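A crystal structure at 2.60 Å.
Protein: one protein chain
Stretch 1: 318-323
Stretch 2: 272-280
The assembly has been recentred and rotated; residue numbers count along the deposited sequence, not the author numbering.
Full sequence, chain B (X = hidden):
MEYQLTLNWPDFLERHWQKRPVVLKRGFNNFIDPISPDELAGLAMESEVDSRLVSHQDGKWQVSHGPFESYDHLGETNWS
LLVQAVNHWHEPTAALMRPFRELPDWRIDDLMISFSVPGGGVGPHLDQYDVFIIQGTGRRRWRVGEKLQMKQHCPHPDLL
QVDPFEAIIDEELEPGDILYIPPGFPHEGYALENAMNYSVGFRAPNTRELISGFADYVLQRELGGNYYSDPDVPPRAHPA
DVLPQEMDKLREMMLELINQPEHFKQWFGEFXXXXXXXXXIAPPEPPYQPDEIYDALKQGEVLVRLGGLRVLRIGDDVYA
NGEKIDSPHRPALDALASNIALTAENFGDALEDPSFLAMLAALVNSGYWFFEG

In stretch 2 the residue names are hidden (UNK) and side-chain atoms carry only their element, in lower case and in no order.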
# COMPACT_ATOMS: atom_id res chain seq x y z
N VAL B 318 -17.24 -14.34 11.07
CA VAL B 318 -18.21 -13.32 10.67
C VAL B 318 -17.56 -11.94 10.84
O VAL B 318 -16.63 -11.80 11.62
CB VAL B 318 -19.55 -13.48 11.43
CG1 VAL B 318 -20.50 -12.33 11.14
CG2 VAL B 318 -20.20 -14.79 11.06
N TYR B 319 -17.98 -10.96 10.06
CA TYR B 319 -17.42 -9.62 10.16
C TYR B 319 -18.52 -8.57 10.20
O TYR B 319 -19.34 -8.49 9.28
CB TYR B 319 -16.46 -9.33 9.01
CG TYR B 319 -15.30 -10.31 8.92
CD1 TYR B 319 -15.43 -11.51 8.24
CD2 TYR B 319 -14.08 -10.02 9.51
CE1 TYR B 319 -14.38 -12.40 8.16
CE2 TYR B 319 -13.02 -10.90 9.44
CZ TYR B 319 -13.18 -12.09 8.76
OH TYR B 319 -12.13 -12.98 8.68
N ALA B 320 -18.54 -7.78 11.26
CA ALA B 320 -19.50 -6.69 11.39
C ALA B 320 -18.77 -5.35 11.46
O ALA B 320 -18.09 -5.06 12.44
CB ALA B 320 -20.37 -6.88 12.62
N ASN B 321 -18.93 -4.54 10.41
CA ASN B 321 -18.37 -3.19 10.36
C ASN B 321 -16.86 -3.16 10.63
O ASN B 321 -16.38 -2.36 11.43
CB ASN B 321 -19.15 -2.26 11.30
CG ASN B 321 -18.74 -0.80 11.15
OD1 ASN B 321 -18.91 -0.20 10.09
ND2 ASN B 321 -18.22 -0.22 12.23
N GLY B 322 -16.13 -4.05 9.97
CA GLY B 322 -14.68 -4.07 10.09
C GLY B 322 -14.13 -4.99 11.16
O GLY B 322 -12.96 -5.36 11.14
N GLU B 323 -14.99 -5.37 12.11
CA GLU B 323 -14.54 -6.19 13.24
C GLU B 323 -14.93 -7.65 13.09
O GLU B 323 -16.08 -7.98 12.80
CB GLU B 323 -15.10 -5.63 14.55
CG GLU B 323 -14.65 -4.21 14.84
CD GLU B 323 -15.65 -3.46 15.69
OE1 GLU B 323 -16.57 -4.10 16.23
OE2 GLU B 323 -15.50 -2.22 15.82
N UNK B 272 -14.48 -5.42 3.46
CA UNK B 272 -15.78 -5.45 2.80
C UNK B 272 -16.97 -5.28 3.75
O UNK B 272 -18.07 -4.93 3.32
c UNK B 272 -16.68 -5.58 -0.18
c UNK B 272 -15.95 -6.75 1.96
c UNK B 272 -16.21 -7.95 2.86
c UNK B 272 -17.03 -6.58 0.90
N UNK B 273 -16.75 -5.50 5.04
CA UNK B 273 -17.81 -5.34 6.03
C UNK B 273 -17.99 -3.88 6.46
O UNK B 273 -18.91 -3.55 7.20
c UNK B 273 -17.56 -6.23 7.26
o UNK B 273 -16.24 -6.08 7.74
N UNK B 274 -17.11 -3.01 5.98
CA UNK B 274 -17.21 -1.58 6.25
C UNK B 274 -18.10 -0.88 5.22
O UNK B 274 -18.08 -1.21 4.03
c UNK B 274 -13.83 -0.45 7.76
c UNK B 274 -15.81 -0.94 6.26
c UNK B 274 -15.35 -0.52 7.65
n UNK B 274 -13.15 -1.45 7.21
o UNK B 274 -13.29 0.49 8.34
N UNK B 275 -18.88 0.09 5.68
CA UNK B 275 -19.79 0.83 4.81
C UNK B 275 -19.13 2.05 4.18
O UNK B 275 -18.32 2.73 4.82
o UNK B 275 -21.93 1.98 4.76
c UNK B 275 -21.05 1.25 5.59
N UNK B 276 -19.47 2.33 2.93
CA UNK B 276 -18.92 3.47 2.21
C UNK B 276 -19.47 4.80 2.71
O UNK B 276 -18.94 5.86 2.38
n UNK B 276 -18.96 5.19 -3.42
c UNK B 276 -18.28 2.30 0.02
n UNK B 276 -18.38 3.29 -2.27
c UNK B 276 -19.30 4.15 -2.68
c UNK B 276 -18.65 2.10 -1.45
n UNK B 276 -20.57 3.96 -2.35
c UNK B 276 -19.17 3.33 0.70
N UNK B 277 -20.54 4.75 3.51
CA UNK B 277 -21.11 5.96 4.09
C UNK B 277 -21.16 5.87 5.61
O UNK B 277 -21.10 4.78 6.18
c UNK B 277 -23.00 5.55 0.01
n UNK B 277 -23.06 5.22 1.28
c UNK B 277 -22.52 6.21 3.54
c UNK B 277 -22.23 7.24 1.18
n UNK B 277 -22.50 6.77 -0.09
c UNK B 277 -22.58 6.27 2.04
N UNK B 278 -21.27 7.03 6.26
CA UNK B 278 -21.28 7.10 7.72
C UNK B 278 -22.53 6.46 8.31
O UNK B 278 -23.66 6.80 7.94
o UNK B 278 -21.59 11.06 9.86
o UNK B 278 -19.68 10.33 10.67
c UNK B 278 -20.78 10.14 10.10
c UNK B 278 -21.14 8.73 9.68
c UNK B 278 -21.15 8.55 8.17
N UNK B 279 -22.32 5.52 9.23
CA UNK B 279 -23.41 4.90 9.98
C UNK B 279 -23.94 5.86 11.05
O UNK B 279 -23.24 6.79 11.45
c UNK B 279 -22.75 2.35 9.73
c UNK B 279 -22.96 3.59 10.63
c UNK B 279 -21.43 2.40 8.97
c UNK B 279 -23.92 2.16 8.78
N UNK B 280 -25.16 5.62 11.53
CA UNK B 280 -25.70 6.41 12.62
C UNK B 280 -25.32 5.63 13.86
O UNK B 280 -25.92 4.62 14.16
c UNK B 280 -27.91 7.27 13.59
c UNK B 280 -27.23 6.45 12.49
o UNK B 280 -27.37 7.37 14.71
o UNK B 280 -29.01 7.81 13.33
O HOH W 1 -18.25 1.42 8.33

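Position 272 carries four side-chain carbons, forked at the first, with one arm two carbons long, and they make no contact with the first stretch. That branching belongs to isoleucine, Ile-272. It is buried, yet adds nothing to this contact.

At position 273 one carbon leads to one oxygen, with no further branch. The CA-to-CB bond points toward the other stretch, and the side-chain oxygen of position 273 lies 3.0 Å from Gly-322 N, which donates a hydrogen bond to it at an angle of 143°. The same side-chain oxygen of position 273 lies 3.5 Å from Tyr-319 CB. This is a serine, Ser-273, with chi1 in p.

Position 274 has three carbons, the third bearing one oxygen and one nitrogen, a terminal amide. The side-chain nitrogen of position 274 lies 4.2 Å from Gly-322 CA, so the amide passes beside the glycine without a hydrogen bond to the turn. The chain length and composition give glutamine, Gln-274.

Position 275 again shows one carbon and one oxygen, and this side chain makes no close contact with the first stretch. The backbone does the work: N of position 275 donates to the oxygen of water 1 at 3.0 Å, and that water oxygen in turn donates to Asn-321 OD1 at 2.5 Å. The residue is Ser-275.

Position 276 runs through three carbons and a nitrogen to a carbon carrying two more nitrogens, the guanidinium of Arg-276. Position 277 has one carbon, then a five-membered ring of three carbons and two nitrogens: His-277. Position 278 has three carbons, the third with two oxygens, making Glu-278. All three are out of reach.

Position 279 has four carbons forked at the second. Its CA-to-CB bond points toward the first stretch, and one terminal carbon of position 279 lies 3.8 Å from Asn-321 OD1: Leu-279. Position 280, two carbons with two oxygens on the second, is Asp-280, out of reach.

The contact is built around a type I' turn from Ala-320 to Glu-323, closed by paired backbone hydrogen bonds: Ala-320 N to Glu-323 O at 2.9 Å and Glu-323 N to Ala-320 O at 3.1 Å. The turn leaves Gly-322 N free for Ser-273 OG, while Asn-321 CA approaches Ser-273 O at 3.2 Å in a CA-H...O contact. Glycine fits twice over: at these backbone angles a CB would jam against the preceding carbonyl oxygen, and an ideal Gly-322 CB would also stand 3.4 Å from Gln-274 CD. The rule is economical: one serine reads the turn's backbone, and a water extends the reach of Asn-321.

Stretch 2 (272-280) ISQSRHELD
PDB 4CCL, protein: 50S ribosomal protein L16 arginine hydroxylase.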